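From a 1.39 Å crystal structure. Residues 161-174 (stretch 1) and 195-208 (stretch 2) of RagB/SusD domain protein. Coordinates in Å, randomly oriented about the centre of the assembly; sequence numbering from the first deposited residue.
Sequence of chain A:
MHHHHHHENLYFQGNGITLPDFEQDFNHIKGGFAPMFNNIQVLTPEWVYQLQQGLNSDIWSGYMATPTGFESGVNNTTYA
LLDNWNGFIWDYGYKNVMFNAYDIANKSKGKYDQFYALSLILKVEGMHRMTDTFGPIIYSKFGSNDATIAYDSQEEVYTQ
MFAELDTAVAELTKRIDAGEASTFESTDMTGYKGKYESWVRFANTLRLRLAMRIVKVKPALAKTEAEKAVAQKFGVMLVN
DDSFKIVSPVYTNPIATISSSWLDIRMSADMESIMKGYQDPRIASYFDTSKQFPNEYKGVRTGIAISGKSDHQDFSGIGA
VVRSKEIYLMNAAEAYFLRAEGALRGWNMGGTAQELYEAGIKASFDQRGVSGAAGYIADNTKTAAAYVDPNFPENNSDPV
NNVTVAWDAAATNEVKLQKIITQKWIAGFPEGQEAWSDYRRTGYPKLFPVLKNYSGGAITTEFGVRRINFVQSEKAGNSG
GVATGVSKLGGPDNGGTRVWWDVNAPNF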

# COMPACT_ATOMS: atom_id res chain seq x y z
N MET A 161 6.14 -18.34 5.82
CA MET A 161 7.47 -18.63 5.32
C MET A 161 8.54 -18.43 6.39
O MET A 161 9.44 -19.26 6.53
CB MET A 161 7.78 -17.82 4.05
CG MET A 161 6.91 -18.21 2.86
SD MET A 161 7.39 -17.43 1.31
CE MET A 161 7.26 -15.67 1.67
N PHE A 162 8.44 -17.36 7.17
CA PHE A 162 9.40 -17.16 8.26
C PHE A 162 9.31 -18.30 9.27
O PHE A 162 10.34 -18.74 9.79
CB PHE A 162 9.14 -15.82 8.97
CG PHE A 162 9.53 -14.59 8.18
CD1 PHE A 162 10.81 -14.45 7.65
CD2 PHE A 162 8.63 -13.55 8.02
CE1 PHE A 162 11.18 -13.31 6.94
CE2 PHE A 162 8.99 -12.41 7.31
CZ PHE A 162 10.27 -12.28 6.77
N ALA A 163 8.10 -18.79 9.55
CA ALA A 163 7.92 -19.88 10.51
C ALA A 163 8.44 -21.21 9.96
O ALA A 163 8.99 -22.02 10.70
CB ALA A 163 6.44 -20.02 10.90
N GLU A 164 8.26 -21.42 8.66
CA GLU A 164 8.81 -22.61 8.01
C GLU A 164 10.34 -22.60 8.06
O GLU A 164 10.96 -23.63 8.34
CB GLU A 164 8.30 -22.71 6.58
CG GLU A 164 6.83 -23.11 6.53
CD GLU A 164 6.19 -22.95 5.17
OE1 GLU A 164 6.72 -22.18 4.33
OE2 GLU A 164 5.15 -23.61 4.93
N LEU A 165 10.95 -21.45 7.81
CA LEU A 165 12.39 -21.36 7.97
C LEU A 165 12.82 -21.60 9.42
O LEU A 165 13.85 -22.22 9.66
CB LEU A 165 12.92 -20.02 7.44
CG LEU A 165 12.73 -19.81 5.93
CD1 LEU A 165 13.28 -18.45 5.54
CD2 LEU A 165 13.38 -20.92 5.12
N ASP A 166 12.04 -21.11 10.39
CA ASP A 166 12.33 -21.40 11.81
C ASP A 166 12.36 -22.90 12.06
O ASP A 166 13.29 -23.41 12.69
CB ASP A 166 11.27 -20.79 12.74
CG ASP A 166 11.32 -19.28 12.81
OD1 ASP A 166 12.38 -18.68 12.50
OD2 ASP A 166 10.29 -18.70 13.22
N THR A 167 11.35 -23.61 11.57
CA THR A 167 11.26 -25.06 11.75
C THR A 167 12.45 -25.77 11.12
O THR A 167 13.10 -26.61 11.76
CB THR A 167 9.96 -25.58 11.14
OG1 THR A 167 8.85 -25.01 11.86
CG2 THR A 167 9.88 -27.10 11.24
N ALA A 168 12.77 -25.42 9.87
CA ALA A 168 13.88 -26.05 9.16
C ALA A 168 15.23 -25.80 9.83
O ALA A 168 16.05 -26.72 9.98
CB ALA A 168 13.92 -25.57 7.72
N VAL A 169 15.48 -24.55 10.21
CA VAL A 169 16.74 -24.19 10.85
C VAL A 169 16.92 -24.91 12.19
O VAL A 169 18.01 -25.42 12.48
CB VAL A 169 16.86 -22.66 11.03
CG1 VAL A 169 17.99 -22.31 11.99
CG2 VAL A 169 17.08 -21.99 9.68
N ALA A 170 15.86 -24.98 12.99
CA ALA A 170 15.96 -25.66 14.29
C ALA A 170 16.24 -27.15 14.10
O ALA A 170 17.09 -27.71 14.79
CB ALA A 170 14.69 -25.45 15.09
N GLU A 171 15.54 -27.78 13.17
CA GLU A 171 15.68 -29.22 12.96
C GLU A 171 17.08 -29.58 12.47
O GLU A 171 17.72 -30.49 13.01
CB GLU A 171 14.62 -29.73 11.97
CG GLU A 171 14.72 -31.22 11.67
CD GLU A 171 14.40 -32.09 12.87
OE1 GLU A 171 13.54 -31.70 13.68
OE2 GLU A 171 15.02 -33.17 13.00
N LEU A 172 17.56 -28.88 11.45
CA LEU A 172 18.88 -29.21 10.91
C LEU A 172 20.00 -28.85 11.89
O LEU A 172 21.01 -29.56 11.98
CB LEU A 172 19.11 -28.55 9.56
CG LEU A 172 18.19 -29.04 8.44
CD1 LEU A 172 18.49 -28.28 7.17
CD2 LEU A 172 18.33 -30.56 8.23
N THR A 173 19.85 -27.74 12.61
CA THR A 173 20.86 -27.33 13.58
C THR A 173 20.98 -28.36 14.70
O THR A 173 22.08 -28.67 15.15
CB THR A 173 20.57 -25.93 14.15
OG1 THR A 173 20.64 -24.97 13.08
CG2 THR A 173 21.59 -25.57 15.21
N LYS A 174 19.84 -28.91 15.12
CA LYS A 174 19.83 -29.99 16.12
C LYS A 174 20.69 -31.17 15.65
O LYS A 174 21.52 -31.70 16.40
CB LYS A 174 18.39 -30.44 16.37
CG LYS A 174 18.25 -31.62 17.30
CD LYS A 174 16.78 -31.99 17.48
CE LYS A 174 16.20 -32.56 16.20
NZ LYS A 174 14.76 -32.94 16.37
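Stretch 2 195-208: KYESWVRFANTLRL

Stretch 2 is a helix from Tyr 196 through Leu 208 that continues beyond the stretch, with Lys 195 at the N-cap position. Its phi/psi values cluster near -63/-41, and i to i+4 backbone hydrogen bonds run along it, from Trp 199 N to Lys 195 O (3.2 Å) through Leu 208 N to Asn 204 O (3.0 Å). It packs nearly antiparallel to the helix of stretch 1: the N-to-C directions differ by 157° (signed crossing angle -157°), and the axes approach to 9.4 Å. The register of nearest CA atoms confirms the direction, since the partner numbers fall as those of stretch 1 rise: Phe 162 CA to Arg 207 CA is 6.7 Å, Leu 165 CA to Ala 203 CA 6.4 Å, Val 169 CA to Val 200 CA 5.6 Å and Leu 172 CA to Tyr 196 CA 6.2 Å. Together the two stretches bury 635 Å².

Arg 207 contributes most, with 127 Å² covered. Its CA-to-CB bond points sideways, but chi angles of t, t and m followed by -75° bring the guanidinium nearer to stretch 1, where the side chain sits as a knob among Phe 162, Leu 165, Asp 166 and Val 169. Two polar contacts hold it. Arg 207 NH1 donates to Phe 162 O at 3.1 Å with an N-H...acceptor angle of 163°, the carbonyl lying near the guanidinium plane; Arg 207 NH2 forms a salt bridge with Asp 166 OD1 at 2.9 Å. The approach of Arg 207 NH2 to Asp 166 N, 3.3 Å, is not a hydrogen bond, because both atoms are donors.

Leu 172, with 92 Å² covered, anchors the other end. Leu 172 CD2 lies 4.1 Å from the Tyr 196 ring centroid and 15° off the ring normal, a CH-pi contact over one face. Leu 172 CB meets Val 200 CG2 at 3.5 Å, and Leu 172 CD1 reaches Trp 199 CB at 4.2 Å.

Between these ends, the CA-to-CB bond of Leu 165 (77 Å² covered) points toward stretch 2, with Leu 165 CD2 4.3 Å from Ala 203 CB and Leu 165 CD1 4.4 Å from Leu 206 CG. One turn on, Val 169 is a knob among Val 200, Ala 203, Asn 204 and Arg 207: Val 169 CG1 lies 4.0 Å from Val 200 CG1, and Val 169 CG2 lies 3.8 Å from Ala 203 CB. The centre is thus mostly apolar packing, though Val 169 CG2 also lies 3.7 Å from Asn 204 OD1, with the charged pair at the Arg 207 end.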

# COMPACT_ATOMS: atom_id res chain seq x y z
N LYS A 195 25.42 -31.15 2.76
CA LYS A 195 25.87 -30.56 4.02
C LYS A 195 24.78 -29.72 4.70
O LYS A 195 24.41 -28.64 4.20
CB LYS A 195 27.12 -29.71 3.81
CG LYS A 195 27.82 -29.28 5.09
CD LYS A 195 29.11 -28.54 4.79
CE LYS A 195 29.90 -28.30 6.07
NZ LYS A 195 31.05 -27.38 5.84
N TYR A 196 24.28 -30.20 5.83
CA TYR A 196 23.19 -29.51 6.52
C TYR A 196 23.56 -28.08 6.91
O TYR A 196 22.72 -27.18 6.83
CB TYR A 196 22.77 -30.28 7.78
CG TYR A 196 22.14 -31.64 7.53
CD1 TYR A 196 21.58 -31.98 6.31
CD2 TYR A 196 22.12 -32.59 8.55
CE1 TYR A 196 21.01 -33.24 6.10
CE2 TYR A 196 21.56 -33.84 8.35
CZ TYR A 196 21.01 -34.17 7.13
OH TYR A 196 20.45 -35.42 6.97
N GLU A 197 24.79 -27.87 7.35
CA GLU A 197 25.22 -26.54 7.77
C GLU A 197 25.10 -25.52 6.63
O GLU A 197 24.69 -24.38 6.87
CB GLU A 197 26.66 -26.61 8.30
CG GLU A 197 27.20 -25.27 8.79
CD GLU A 197 28.64 -25.36 9.27
OE1 GLU A 197 29.10 -26.48 9.58
OE2 GLU A 197 29.31 -24.31 9.30
N SER A 198 25.42 -25.93 5.40
CA SER A 198 25.31 -25.03 4.26
C SER A 198 23.84 -24.75 3.92
O SER A 198 23.50 -23.63 3.51
CB SER A 198 26.02 -25.61 3.05
OG SER A 198 27.41 -25.72 3.33
N TRP A 199 22.99 -25.75 4.09
CA TRP A 199 21.56 -25.55 3.91
C TRP A 199 20.99 -24.58 4.96
O TRP A 199 20.14 -23.75 4.64
CB TRP A 199 20.84 -26.90 3.92
CG TRP A 199 20.85 -27.55 2.57
CD1 TRP A 199 21.77 -28.44 2.08
CD2 TRP A 199 19.90 -27.33 1.52
NE1 TRP A 199 21.44 -28.80 0.79
CE2 TRP A 199 20.30 -28.13 0.42
CE3 TRP A 199 18.75 -26.54 1.39
CZ2 TRP A 199 19.59 -28.16 -0.78
CZ3 TRP A 199 18.05 -26.57 0.20
CH2 TRP A 199 18.47 -27.38 -0.87
N VAL A 200 21.47 -24.66 6.20
CA VAL A 200 21.01 -23.74 7.23
C VAL A 200 21.49 -22.32 6.92
O VAL A 200 20.72 -21.36 7.05
CB VAL A 200 21.46 -24.17 8.64
CG1 VAL A 200 21.15 -23.08 9.67
CG2 VAL A 200 20.79 -25.49 9.03
N ARG A 201 22.73 -22.19 6.48
CA ARG A 201 23.28 -20.88 6.14
C ARG A 201 22.50 -20.26 4.98
O ARG A 201 22.25 -19.05 4.96
CB ARG A 201 24.79 -21.01 5.83
CG ARG A 201 25.51 -19.70 5.65
CD ARG A 201 27.04 -19.90 5.68
NE ARG A 201 27.52 -20.33 6.98
CZ ARG A 201 28.06 -21.52 7.24
NH1 ARG A 201 28.19 -22.43 6.28
NH2 ARG A 201 28.49 -21.79 8.47
N PHE A 202 22.08 -21.09 4.03
CA PHE A 202 21.22 -20.62 2.94
C PHE A 202 19.88 -20.17 3.52
O PHE A 202 19.41 -19.07 3.21
CB PHE A 202 21.03 -21.70 1.86
CG PHE A 202 19.93 -21.38 0.87
CD1 PHE A 202 19.89 -20.15 0.23
CD2 PHE A 202 18.95 -22.32 0.59
CE1 PHE A 202 18.87 -19.85 -0.68
CE2 PHE A 202 17.93 -22.02 -0.32
CZ PHE A 202 17.90 -20.80 -0.95
N ALA A 203 19.26 -20.99 4.36
CA ALA A 203 17.98 -20.63 4.96
C ALA A 203 18.07 -19.29 5.71
O ALA A 203 17.16 -18.47 5.61
CB ALA A 203 17.48 -21.73 5.90
N ASN A 204 19.15 -19.08 6.46
CA ASN A 204 19.35 -17.81 7.15
C ASN A 204 19.41 -16.65 6.16
O ASN A 204 18.84 -15.57 6.39
CB ASN A 204 20.64 -17.82 7.97
CG ASN A 204 20.64 -18.83 9.10
OD1 ASN A 204 19.58 -19.22 9.62
ND2 ASN A 204 21.83 -19.26 9.51
N THR A 205 20.10 -16.85 5.04
CA THR A 205 20.28 -15.78 4.07
C THR A 205 18.96 -15.49 3.35
O THR A 205 18.63 -14.33 3.07
CB THR A 205 21.38 -16.13 3.05
OG1 THR A 205 22.55 -16.57 3.76
CG2 THR A 205 21.76 -14.90 2.23
N LEU A 206 18.20 -16.54 3.07
CA LEU A 206 16.86 -16.40 2.49
C LEU A 206 15.95 -15.64 3.46
O LEU A 206 15.19 -14.76 3.03
CB LEU A 206 16.30 -17.78 2.17
CG LEU A 206 14.92 -17.90 1.53
CD1 LEU A 206 14.78 -17.00 0.31
CD2 LEU A 206 14.64 -19.37 1.17
N ARG A 207 16.03 -15.95 4.76
CA ARG A 207 15.29 -15.17 5.75
C ARG A 207 15.66 -13.69 5.67
O ARG A 207 14.79 -12.82 5.73
CB ARG A 207 15.56 -15.68 7.18
CG ARG A 207 14.74 -14.90 8.22
CD ARG A 207 15.14 -15.19 9.68
NE ARG A 207 15.21 -16.62 9.96
CZ ARG A 207 14.16 -17.42 10.12
NH1 ARG A 207 12.92 -16.95 10.02
NH2 ARG A 207 14.36 -18.72 10.35
N LEU A 208 16.95 -13.39 5.55
CA LEU A 208 17.39 -12.01 5.45
C LEU A 208 16.83 -11.31 4.21
O LEU A 208 16.39 -10.15 4.30
CB LEU A 208 18.93 -11.94 5.49
CG LEU A 208 19.57 -10.54 5.42
CD1 LEU A 208 19.12 -9.66 6.59
CD2 LEU A 208 21.10 -10.67 5.40